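Local coordinates for galactose-binding-like protein (Bacteroides thetaiotaomicron, PDB 7M1B) that is a SusE-like protein that probably binds carbohydrate and may also help to degrade it, at residues A[292-297]-A[353-358]; A[208-213]-A[258-263]; A[265-270]-A[349-354]. All coordinates share one frame; numbering follows the deposited sequence.

Interaction 1. Residues A[292-297]-A[353-358]; sequences WEVWGR and RYIRFK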
loop_
_atom_site.group_PDB
_atom_site.type_symbol
_atom_site.label_atom_id
_atom_site.label_comp_id
_atom_site.label_asym_id
_atom_site.label_seq_id
_atom_site.Cartn_x
_atom_site.Cartn_y
_atom_site.Cartn_z
ATOM N N TRP A 292 -10.814 -0.519 2.768
ATOM C CA TRP A 292 -9.963 -0.219 3.908
ATOM C C TRP A 292 -8.807 0.678 3.441
ATOM O O TRP A 292 -8.561 0.871 2.238
ATOM C CB TRP A 292 -9.427 -1.547 4.502
ATOM C CG TRP A 292 -8.430 -2.313 3.651
ATOM C CD1 TRP A 292 -7.051 -2.325 3.750
ATOM C CD2 TRP A 292 -8.776 -3.301 2.648
ATOM N NE1 TRP A 292 -6.539 -3.168 2.790
ATOM C CE2 TRP A 292 -7.558 -3.829 2.126
ATOM C CE3 TRP A 292 -9.991 -3.763 2.105
ATOM C CZ2 TRP A 292 -7.527 -4.803 1.114
ATOM C CZ3 TRP A 292 -9.959 -4.713 1.090
ATOM C CH2 TRP A 292 -8.736 -5.259 0.621
ATOM N N GLU A 293 -8.060 1.167 4.419
ATOM C CA GLU A 293 -6.810 1.834 4.211
ATOM C C GLU A 293 -5.694 1.047 4.871
ATOM O O GLU A 293 -5.898 0.467 5.920
ATOM C CB GLU A 293 -6.811 3.240 4.770
ATOM C CG GLU A 293 -7.978 4.061 4.177
ATOM C CD GLU A 293 -8.221 5.372 4.888
ATOM O OE1 GLU A 293 -7.724 5.543 6.065
ATOM O OE2 GLU A 293 -9.035 6.165 4.329
ATOM N N VAL A 294 -4.511 1.124 4.258
ATOM C CA VAL A 294 -3.310 0.583 4.892
ATOM C C VAL A 294 -2.447 1.748 5.356
ATOM O O VAL A 294 -2.227 2.668 4.557
ATOM C CB VAL A 294 -2.509 -0.289 3.904
ATOM C CG1 VAL A 294 -1.312 -0.873 4.678
ATOM C CG2 VAL A 294 -3.395 -1.455 3.402
ATOM N N TRP A 295 -2.077 1.758 6.650
ATOM C CA TRP A 295 -1.253 2.803 7.230
ATOM C C TRP A 295 0.037 2.186 7.720
ATOM O O TRP A 295 0.112 0.962 8.001
ATOM C CB TRP A 295 -2.025 3.397 8.436
ATOM C CG TRP A 295 -3.198 4.262 8.018
ATOM C CD1 TRP A 295 -4.381 3.867 7.420
ATOM C CD2 TRP A 295 -3.268 5.709 8.125
ATOM N NE1 TRP A 295 -5.189 4.951 7.206
ATOM C CE2 TRP A 295 -4.555 6.082 7.669
ATOM C CE3 TRP A 295 -2.466 6.695 8.721
ATOM C CZ2 TRP A 295 -4.975 7.435 7.608
ATOM C CZ3 TRP A 295 -2.867 8.023 8.664
ATOM C CH2 TRP A 295 -4.122 8.385 8.152
ATOM N N GLY A 296 1.055 3.017 7.876
ATOM C CA GLY A 296 2.307 2.422 8.376
ATOM C C GLY A 296 3.180 3.419 9.135
ATOM O O GLY A 296 3.005 4.644 8.991
ATOM N N ARG A 297 4.233 2.930 9.808
ATOM C CA ARG A 297 5.298 3.767 10.345
ATOM C C ARG A 297 6.571 2.944 10.495
ATOM O O ARG A 297 6.527 1.698 10.621
ATOM C CB ARG A 297 4.838 4.339 11.692
ATOM C CG ARG A 297 4.556 3.318 12.789
ATOM C CD ARG A 297 3.888 3.943 14.027
ATOM N NE ARG A 297 4.751 4.924 14.669
ATOM C CZ ARG A 297 4.296 5.856 15.504
ATOM N NH1 ARG A 297 3.002 5.891 15.830
ATOM N NH2 ARG A 297 5.173 6.690 16.060
ATOM N N ARG A 353 7.685 -0.244 8.903
ATOM C CA ARG A 353 7.856 -1.578 9.512
ATOM C C ARG A 353 6.518 -1.996 10.126
ATOM O O ARG A 353 6.182 -3.182 10.011
ATOM C CB ARG A 353 8.901 -1.489 10.631
ATOM C CG ARG A 353 8.968 -2.774 11.457
ATOM C CD ARG A 353 10.164 -2.812 12.383
ATOM N NE ARG A 353 10.096 -4.025 13.199
ATOM C CZ ARG A 353 11.090 -4.626 13.822
ATOM N NH1 ARG A 353 12.366 -4.263 13.601
ATOM N NH2 ARG A 353 10.782 -5.717 14.509
ATOM N N TYR A 354 5.855 -1.089 10.886
ATOM C CA TYR A 354 4.595 -1.405 11.518
ATOM C C TYR A 354 3.460 -1.072 10.590
ATOM O O TYR A 354 3.484 -0.008 9.966
ATOM C CB TYR A 354 4.470 -0.756 12.900
ATOM C CG TYR A 354 5.617 -1.042 13.822
ATOM C CD1 TYR A 354 5.667 -2.253 14.555
ATOM C CD2 TYR A 354 6.764 -0.250 13.813
ATOM C CE1 TYR A 354 6.760 -2.559 15.364
ATOM C CE2 TYR A 354 7.911 -0.597 14.530
ATOM C CZ TYR A 354 7.914 -1.772 15.279
ATOM O OH TYR A 354 9.006 -2.090 16.058
ATOM N N ILE A 355 2.422 -1.912 10.550
ATOM C CA ILE A 355 1.342 -1.766 9.575
ATOM C C ILE A 355 0.000 -1.802 10.293
ATOM O O ILE A 355 -0.225 -2.670 11.109
ATOM C CB ILE A 355 1.408 -2.860 8.460
ATOM C CG1 ILE A 355 2.746 -2.906 7.696
ATOM C CG2 ILE A 355 0.245 -2.778 7.511
ATOM C CD1 ILE A 355 2.971 -1.623 6.920
ATOM N N ARG A 356 -0.932 -0.946 9.852
ATOM C CA ARG A 356 -2.321 -1.066 10.281
ATOM C C ARG A 356 -3.234 -1.209 9.072
ATOM O O ARG A 356 -3.036 -0.533 8.028
ATOM C CB ARG A 356 -2.750 0.172 11.060
ATOM C CG ARG A 356 -2.426 0.092 12.545
ATOM C CD ARG A 356 -2.746 1.360 13.283
ATOM N NE ARG A 356 -2.943 0.967 14.679
ATOM C CZ ARG A 356 -3.405 1.784 15.617
ATOM N NH1 ARG A 356 -3.520 3.120 15.356
ATOM N NH2 ARG A 356 -3.669 1.394 16.833
ATOM N N PHE A 357 -4.263 -2.057 9.228
ATOM C CA PHE A 357 -5.400 -2.069 8.322
ATOM C C PHE A 357 -6.559 -1.393 9.032
ATOM O O PHE A 357 -6.974 -1.798 10.093
ATOM C CB PHE A 357 -5.777 -3.518 7.973
ATOM C CG PHE A 357 -4.985 -4.087 6.826
ATOM C CD1 PHE A 357 -3.602 -4.051 6.864
ATOM C CD2 PHE A 357 -5.597 -4.804 5.815
ATOM C CE1 PHE A 357 -2.852 -4.557 5.792
ATOM C CE2 PHE A 357 -4.874 -5.287 4.718
ATOM C CZ PHE A 357 -3.494 -5.197 4.749
ATOM N N LYS A 358 -6.960 -0.216 8.468
ATOM C CA LYS A 358 -8.113 0.503 8.966
ATOM C C LYS A 358 -9.294 0.095 8.104
ATOM O O LYS A 358 -9.386 0.472 6.916
ATOM C CB LYS A 358 -7.849 2.015 8.863
ATOM C CG LYS A 358 -8.974 2.868 9.461
ATOM C CD LYS A 358 -8.649 4.404 9.296
ATOM C CE LYS A 358 -9.496 5.353 10.304
ATOM N NZ LYS A 358 -9.013 6.819 10.244
HETATM O O HOH W 1 -8.960 7.428 7.532
#
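The carbonyl oxygen of R297 is gripped by two backbone donors at once, R353 N at 2.8 Å and Y354 N at 2.9 Å. Because R353 and Y354 both face R297, this is a classic beta bulge. R353 N comes from above the carbonyl plane, 44° out of it, whereas Y354 N lies close to the line of the C=O bond. Past the bulge, strands 292-297 and 354-358 run antiparallel: W295/R356 and E293/K358 are hydrogen-bonded pairs, V294/F357 and G296/I355 non-hydrogen-bonded ones.

On the apolar face the F357 ring takes contacts from three side chains. V294 CG2 rests over one ring face, 4.1 Å from the centroid of F357, a CH-pi contact, while I355 CG2 lies at the ring edge. The W292 indole runs alongside, its plane only 15° from that of F357 but slid apart so that overlap is slight; W292 NE1 and F357 CE2 approach to 3.3 Å. An alanine in place of F357 would probably open a gap beside V294 CG2 and leave the indole of W292 freer to turn.

The other face mixes charged and aromatic side chains. W295 NE1 donates to E293 OE1 at 2.8 Å, the acceptor lying in the indole plane and met on the anti side of its carboxylate. K358 extends beside this pair, its CG anti to the backbone N (chi1 -176°). K358 NZ stays 4.6 Å from E293 OE1, beyond a salt bridge, and one water accepts from NZ and donates to OE1.

W307 packs edge-to-face on W295 and takes cation-pi contacts from K358 and R356, the latter also bonding T259. Strand 292-297 lies between strands 352-362 and 311-317, and F357 packs on strand 370-380.

Interaction 2. Residues A[208-213]-A[258-263]; sequences TKFKTF and FTFDMG
K209 meets G263 where the chain entering short strand 211-212 first reaches strand 258-262, an antiparallel pairing at the flank of a domain consistent with a galactose-binding-like beta-sandwich. K209 O takes a CA-H...O contact from G263 CA at 3.5 Å, and a CB on that glycine would clash with the same oxygen. F210 follows: M262 CA lies over the centre of one ring face, a CH-pi contact, 4.0 Å from the F210 centroid and 6° off the ring normal. M262 SD stands obliquely to this ring in a Met-aromatic contact, and F260 CE1 sits at its edge, 3.7 Å from F210 CD2. K211 forms the hydrogen-bonded pair with D261: K211 N to D261 O is 2.9 Å, and D261 N to K211 O is 2.8 Å and almost straight. At its tip, K211 NZ makes a salt bridge with E229. After T212, F213 N donates to T259 O at 3.1 Å. The F213 ring then crosses D261, CD1 lying 3.8 Å from D261 CB, with ring and carboxylate planes 90° apart. That carboxylate is already engaged: D261 OD1 forms a salt bridge with R353 NE and closes an Asx turn by accepting G263 N at 2.8 Å, from above the D261 carboxylate plane.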
loop_
_atom_site.group_PDB
_atom_site.type_symbol
_atom_site.label_atom_id
_atom_site.label_comp_id
_atom_site.label_asym_id
_atom_site.label_seq_id
_atom_site.Cartn_x
_atom_site.Cartn_y
_atom_site.Cartn_z
ATOM N N THR A 208 8.041 -15.028 7.937
ATOM C CA THR A 208 8.269 -15.556 9.267
ATOM C C THR A 208 8.621 -14.484 10.281
ATOM O O THR A 208 8.365 -14.717 11.483
ATOM C CB THR A 208 9.442 -16.559 9.250
ATOM O OG1 THR A 208 10.709 -15.905 9.088
ATOM C CG2 THR A 208 9.337 -17.622 8.186
ATOM N N LYS A 209 8.916 -13.249 9.789
ATOM C CA LYS A 209 9.212 -12.133 10.701
ATOM C C LYS A 209 7.939 -11.319 11.030
ATOM O O LYS A 209 7.992 -10.513 11.978
ATOM C CB LYS A 209 10.290 -11.180 10.136
ATOM C CG LYS A 209 11.631 -11.842 9.735
ATOM C CD LYS A 209 12.664 -10.846 9.275
ATOM C CE LYS A 209 14.060 -11.459 9.146
ATOM N NZ LYS A 209 15.068 -10.386 8.999
ATOM N N PHE A 210 6.798 -11.643 10.391
ATOM C CA PHE A 210 5.572 -10.884 10.656
ATOM C C PHE A 210 4.888 -11.355 11.946
ATOM O O PHE A 210 4.748 -12.595 12.194
ATOM C CB PHE A 210 4.547 -11.080 9.523
ATOM C CG PHE A 210 4.837 -10.264 8.295
ATOM C CD1 PHE A 210 6.000 -10.461 7.528
ATOM C CD2 PHE A 210 3.867 -9.386 7.796
ATOM C CE1 PHE A 210 6.209 -9.706 6.389
ATOM C CE2 PHE A 210 4.088 -8.664 6.630
ATOM C CZ PHE A 210 5.275 -8.832 5.906
ATOM N N LYS A 211 4.595 -10.424 12.839
ATOM C CA LYS A 211 4.038 -10.722 14.173
ATOM C C LYS A 211 2.873 -9.815 14.532
ATOM O O LYS A 211 2.838 -8.632 14.116
ATOM C CB LYS A 211 5.136 -10.585 15.226
ATOM C CG LYS A 211 6.313 -11.543 15.086
ATOM C CD LYS A 211 5.877 -13.029 15.305
ATOM C CE LYS A 211 6.957 -13.961 14.784
ATOM N NZ LYS A 211 6.755 -15.404 15.145
ATOM N N THR A 212 1.924 -10.313 15.325
ATOM C CA THR A 212 0.912 -9.456 15.905
ATOM C C THR A 212 1.595 -8.343 16.706
ATOM O O THR A 212 2.638 -8.561 17.353
ATOM C CB THR A 212 0.006 -10.262 16.831
ATOM O OG1 THR A 212 -0.494 -11.381 16.082
ATOM C CG2 THR A 212 -1.173 -9.429 17.331
ATOM N N PHE A 213 1.046 -7.108 16.566
ATOM C CA PHE A 213 1.566 -5.994 17.363
ATOM C C PHE A 213 0.370 -5.246 17.951
ATOM O O PHE A 213 -0.022 -4.149 17.479
ATOM C CB PHE A 213 2.481 -5.091 16.514
ATOM C CG PHE A 213 3.500 -4.333 17.325
ATOM C CD1 PHE A 213 4.717 -4.919 17.687
ATOM C CD2 PHE A 213 3.211 -3.070 17.845
ATOM C CE1 PHE A 213 5.629 -4.223 18.472
ATOM C CE2 PHE A 213 4.109 -2.428 18.687
ATOM C CZ PHE A 213 5.340 -2.973 18.963
ATOM N N PHE A 258 -6.571 -3.178 12.937
ATOM C CA PHE A 258 -5.625 -4.055 13.600
ATOM C C PHE A 258 -4.212 -3.690 13.142
ATOM O O PHE A 258 -4.038 -2.974 12.158
ATOM C CB PHE A 258 -5.900 -5.560 13.423
ATOM C CG PHE A 258 -5.902 -6.036 11.981
ATOM C CD1 PHE A 258 -4.749 -6.083 11.246
ATOM C CD2 PHE A 258 -7.072 -6.424 11.345
ATOM C CE1 PHE A 258 -4.749 -6.520 9.924
ATOM C CE2 PHE A 258 -7.083 -6.882 10.039
ATOM C CZ PHE A 258 -5.921 -6.905 9.306
ATOM N N THR A 259 -3.229 -4.137 13.946
ATOM C CA THR A 259 -1.839 -3.702 13.841
ATOM C C THR A 259 -0.918 -4.901 13.840
ATOM O O THR A 259 -1.054 -5.801 14.687
ATOM C CB THR A 259 -1.383 -2.779 15.009
ATOM O OG1 THR A 259 -2.403 -1.786 15.208
ATOM C CG2 THR A 259 -0.037 -2.155 14.751
ATOM N N PHE A 260 0.052 -4.897 12.891
ATOM C CA PHE A 260 1.047 -5.964 12.984
ATOM C C PHE A 260 2.443 -5.396 12.669
ATOM O O PHE A 260 2.576 -4.242 12.240
ATOM C CB PHE A 260 0.750 -7.134 12.025
ATOM C CG PHE A 260 0.561 -6.818 10.570
ATOM C CD1 PHE A 260 1.675 -6.817 9.748
ATOM C CD2 PHE A 260 -0.688 -6.482 10.050
ATOM C CE1 PHE A 260 1.494 -6.617 8.369
ATOM C CE2 PHE A 260 -0.851 -6.251 8.687
ATOM C CZ PHE A 260 0.244 -6.323 7.833
ATOM N N ASP A 261 3.457 -6.173 13.004
ATOM C CA ASP A 261 4.858 -5.787 12.795
ATOM C C ASP A 261 5.352 -6.642 11.627
ATOM O O ASP A 261 5.433 -7.890 11.746
ATOM C CB ASP A 261 5.614 -6.021 14.122
ATOM C CG ASP A 261 7.090 -5.690 14.109
ATOM O OD1 ASP A 261 7.534 -5.217 13.063
ATOM O OD2 ASP A 261 7.799 -6.028 15.122
ATOM N N MET A 262 5.913 -6.040 10.620
ATOM C CA MET A 262 6.541 -6.773 9.511
ATOM C C MET A 262 7.882 -7.423 9.933
ATOM O O MET A 262 8.354 -8.337 9.274
ATOM C CB MET A 262 6.789 -5.881 8.304
ATOM C CG MET A 262 5.418 -5.339 7.700
ATOM S SD MET A 262 5.720 -4.768 5.994
ATOM C CE MET A 262 6.771 -3.365 6.360
ATOM N N GLY A 263 8.455 -6.980 11.054
ATOM C CA GLY A 263 9.690 -7.514 11.587
ATOM C C GLY A 263 10.956 -7.013 10.869
ATOM O O GLY A 263 12.094 -7.412 11.223
#

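Interaction 3. Residues A[265-270]-A[349-354]; sequences TAQLSR and IPPVRY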
loop_
_atom_site.group_PDB
_atom_site.type_symbol
_atom_site.label_atom_id
_atom_site.label_comp_id
_atom_site.label_asym_id
_atom_site.label_seq_id
_atom_site.Cartn_x
_atom_site.Cartn_y
_atom_site.Cartn_z
ATOM N N THR A 265 12.157 -3.223 8.241
ATOM C CA THR A 265 11.692 -2.012 7.556
ATOM C C THR A 265 11.832 -2.197 6.048
ATOM O O THR A 265 12.851 -2.703 5.583
ATOM C CB THR A 265 12.528 -0.824 8.017
ATOM O OG1 THR A 265 12.282 -0.705 9.433
ATOM C CG2 THR A 265 12.058 0.477 7.380
ATOM N N ALA A 266 10.868 -1.697 5.284
ATOM C CA ALA A 266 10.896 -1.879 3.834
ATOM C C ALA A 266 10.195 -0.727 3.130
ATOM O O ALA A 266 9.280 -0.149 3.670
ATOM C CB ALA A 266 10.255 -3.211 3.461
ATOM N N GLN A 267 10.619 -0.471 1.888
ATOM C CA GLN A 267 9.900 0.347 0.924
ATOM C C GLN A 267 8.902 -0.566 0.233
ATOM O O GLN A 267 9.314 -1.527 -0.412
ATOM C CB GLN A 267 10.906 0.957 -0.096
ATOM C CG GLN A 267 10.278 2.078 -0.938
ATOM C CD GLN A 267 9.872 3.322 -0.179
ATOM O OE1 GLN A 267 10.616 3.897 0.622
ATOM N NE2 GLN A 267 8.666 3.777 -0.462
ATOM N N LEU A 268 7.584 -0.344 0.411
ATOM C CA LEU A 268 6.585 -1.281 -0.065
ATOM C C LEU A 268 6.140 -0.975 -1.488
ATOM O O LEU A 268 5.890 0.204 -1.861
ATOM C CB LEU A 268 5.392 -1.224 0.889
ATOM C CG LEU A 268 5.678 -1.749 2.290
ATOM C CD1 LEU A 268 4.425 -1.642 3.208
ATOM C CD2 LEU A 268 6.137 -3.222 2.254
ATOM N N SER A 269 5.912 -2.037 -2.248
ATOM C CA SER A 269 5.417 -1.986 -3.610
ATOM C C SER A 269 3.938 -2.337 -3.689
ATOM O O SER A 269 3.174 -1.618 -4.296
ATOM C CB SER A 269 6.227 -2.807 -4.580
ATOM O OG SER A 269 6.279 -4.182 -4.127
ATOM N N ARG A 270 3.574 -3.500 -3.181
ATOM C CA ARG A 270 2.199 -3.980 -3.324
ATOM C C ARG A 270 1.969 -5.118 -2.327
ATOM O O ARG A 270 2.915 -5.550 -1.647
ATOM C CB ARG A 270 2.104 -4.543 -4.760
ATOM C CG ARG A 270 2.940 -5.795 -5.000
ATOM C CD ARG A 270 2.914 -6.195 -6.505
ATOM N NE ARG A 270 3.630 -7.457 -6.742
ATOM C CZ ARG A 270 3.187 -8.724 -6.617
ATOM N NH1 ARG A 270 1.946 -9.010 -6.244
ATOM N NH2 ARG A 270 4.031 -9.710 -6.872
ATOM N N ILE A 349 5.543 7.147 -0.343
ATOM C CA ILE A 349 5.366 6.714 1.036
ATOM C C ILE A 349 6.778 6.515 1.586
ATOM O O ILE A 349 7.692 6.288 0.791
ATOM C CB ILE A 349 4.496 5.429 1.137
ATOM C CG1 ILE A 349 5.101 4.298 0.288
ATOM C CG2 ILE A 349 3.019 5.712 0.791
ATOM C CD1 ILE A 349 4.497 2.898 0.518
ATOM N N PRO A 350 6.995 6.627 2.911
ATOM C CA PRO A 350 8.300 6.443 3.525
ATOM C C PRO A 350 8.482 4.930 3.694
ATOM O O PRO A 350 7.488 4.186 3.630
ATOM C CB PRO A 350 8.133 7.088 4.924
ATOM C CG PRO A 350 6.651 7.033 5.229
ATOM C CD PRO A 350 5.939 6.945 3.900
ATOM N N PRO A 351 9.710 4.456 4.004
ATOM C CA PRO A 351 9.908 3.070 4.452
ATOM C C PRO A 351 9.093 2.901 5.723
ATOM O O PRO A 351 9.003 3.823 6.527
ATOM C CB PRO A 351 11.400 3.044 4.830
ATOM C CG PRO A 351 12.015 4.116 3.926
ATOM C CD PRO A 351 10.978 5.222 4.002
ATOM N N VAL A 352 8.579 1.682 5.936
ATOM C CA VAL A 352 7.745 1.422 7.129
ATOM C C VAL A 352 8.068 0.009 7.640
ATOM O O VAL A 352 8.678 -0.793 6.906
ATOM C CB VAL A 352 6.224 1.555 6.900
ATOM C CG1 VAL A 352 5.839 3.020 6.665
ATOM C CG2 VAL A 352 5.769 0.696 5.739
ATOM N N ARG A 353 7.685 -0.244 8.903
ATOM C CA ARG A 353 7.856 -1.578 9.512
ATOM C C ARG A 353 6.518 -1.996 10.126
ATOM O O ARG A 353 6.182 -3.182 10.011
ATOM C CB ARG A 353 8.901 -1.489 10.631
ATOM C CG ARG A 353 8.968 -2.774 11.457
ATOM C CD ARG A 353 10.164 -2.812 12.383
ATOM N NE ARG A 353 10.096 -4.025 13.199
ATOM C CZ ARG A 353 11.090 -4.626 13.822
ATOM N NH1 ARG A 353 12.366 -4.263 13.601
ATOM N NH2 ARG A 353 10.782 -5.717 14.509
ATOM N N TYR A 354 5.855 -1.089 10.886
ATOM C CA TYR A 354 4.595 -1.405 11.518
ATOM C C TYR A 354 3.460 -1.072 10.590
ATOM O O TYR A 354 3.484 -0.008 9.966
ATOM C CB TYR A 354 4.470 -0.756 12.900
ATOM C CG TYR A 354 5.617 -1.042 13.822
ATOM C CD1 TYR A 354 5.667 -2.253 14.555
ATOM C CD2 TYR A 354 6.764 -0.250 13.813
ATOM C CE1 TYR A 354 6.760 -2.559 15.364
ATOM C CE2 TYR A 354 7.911 -0.597 14.530
ATOM C CZ TYR A 354 7.914 -1.772 15.279
ATOM O OH TYR A 354 9.006 -2.090 16.058
HETATM O O HOH W 2 13.616 -2.526 11.309
HETATM O O HOH W 3 7.139 1.632 2.479
#
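The side-chain amide of Q267 meets the 349-354 segment through its edge: NE2 donates to I349 O at 3.0 Å, the acceptor lying in the amide plane and the N-H...O angle being 178°. Seen from I349, the donor stands 48° out of the carbonyl plane. The other corner of the amide, Q267 OE1, rests against the P351 ring, 3.6 Å from P351 CG. The backbone motif beside it is a short antiparallel pairing of strands 256-274 and 352-362, just before the chain turns a corner at R353. The bend at chi2 (65°) turns the Q267 amide toward I349 and P351.

A266 and V352 form the one beta bridge, a hydrogen-bonded pair with A266 N to V352 O at 2.9 Å and the return bond from V352 N to A266 O. Beyond it the 349-351 loop diverges from strand 265-270, and one water bridges three backbone groups. It donates to P350 O at 2.8 Å, accepts from L268 N, and gives A266 O a second donor besides V352 N.

Apolar contacts accompany the bridge. L268 CD1 touches V352 CG2 at 3.7 Å, the two side chains crossing at about a right angle, and I349 CD1 packs near L268 CB. Both V352 and I349 also touch L313 of strand 311-317, while L268 reaches M262.

At the partly exposed end, T265 CG2 sits 3.7 Å from P351 CB, and T265 OG1 lies against the R353 side chain, 3.7 Å from R353 CB. The two side chains cross at about a right angle. R353 runs extended from CG to NE, and while D261 engages its NE, a second water, 2.9 Å from T265 OG1, accepts from R353 NH1.

Strand 352-362 joins interactions 1 and 3, which share R353 and Y354 at the corner of the chain, and strand 256-274 joins interactions 2 and 3. Interaction 1 is the most buried, with a full antiparallel ladder and aromatic packing on one face. Interaction 2 lies farther out, about 16 Å from the chain centre to its own, mixing exposed lysines with buried phenylalanines. Interaction 3 has a single bridge and relies on an amide and waters where the 349-351 loop diverges. R353, common to interactions 1 and 3, also pairs with D261 of interaction 2; separately, I355 CD1 of interaction 1 packs on L268 CD1 of interaction 3.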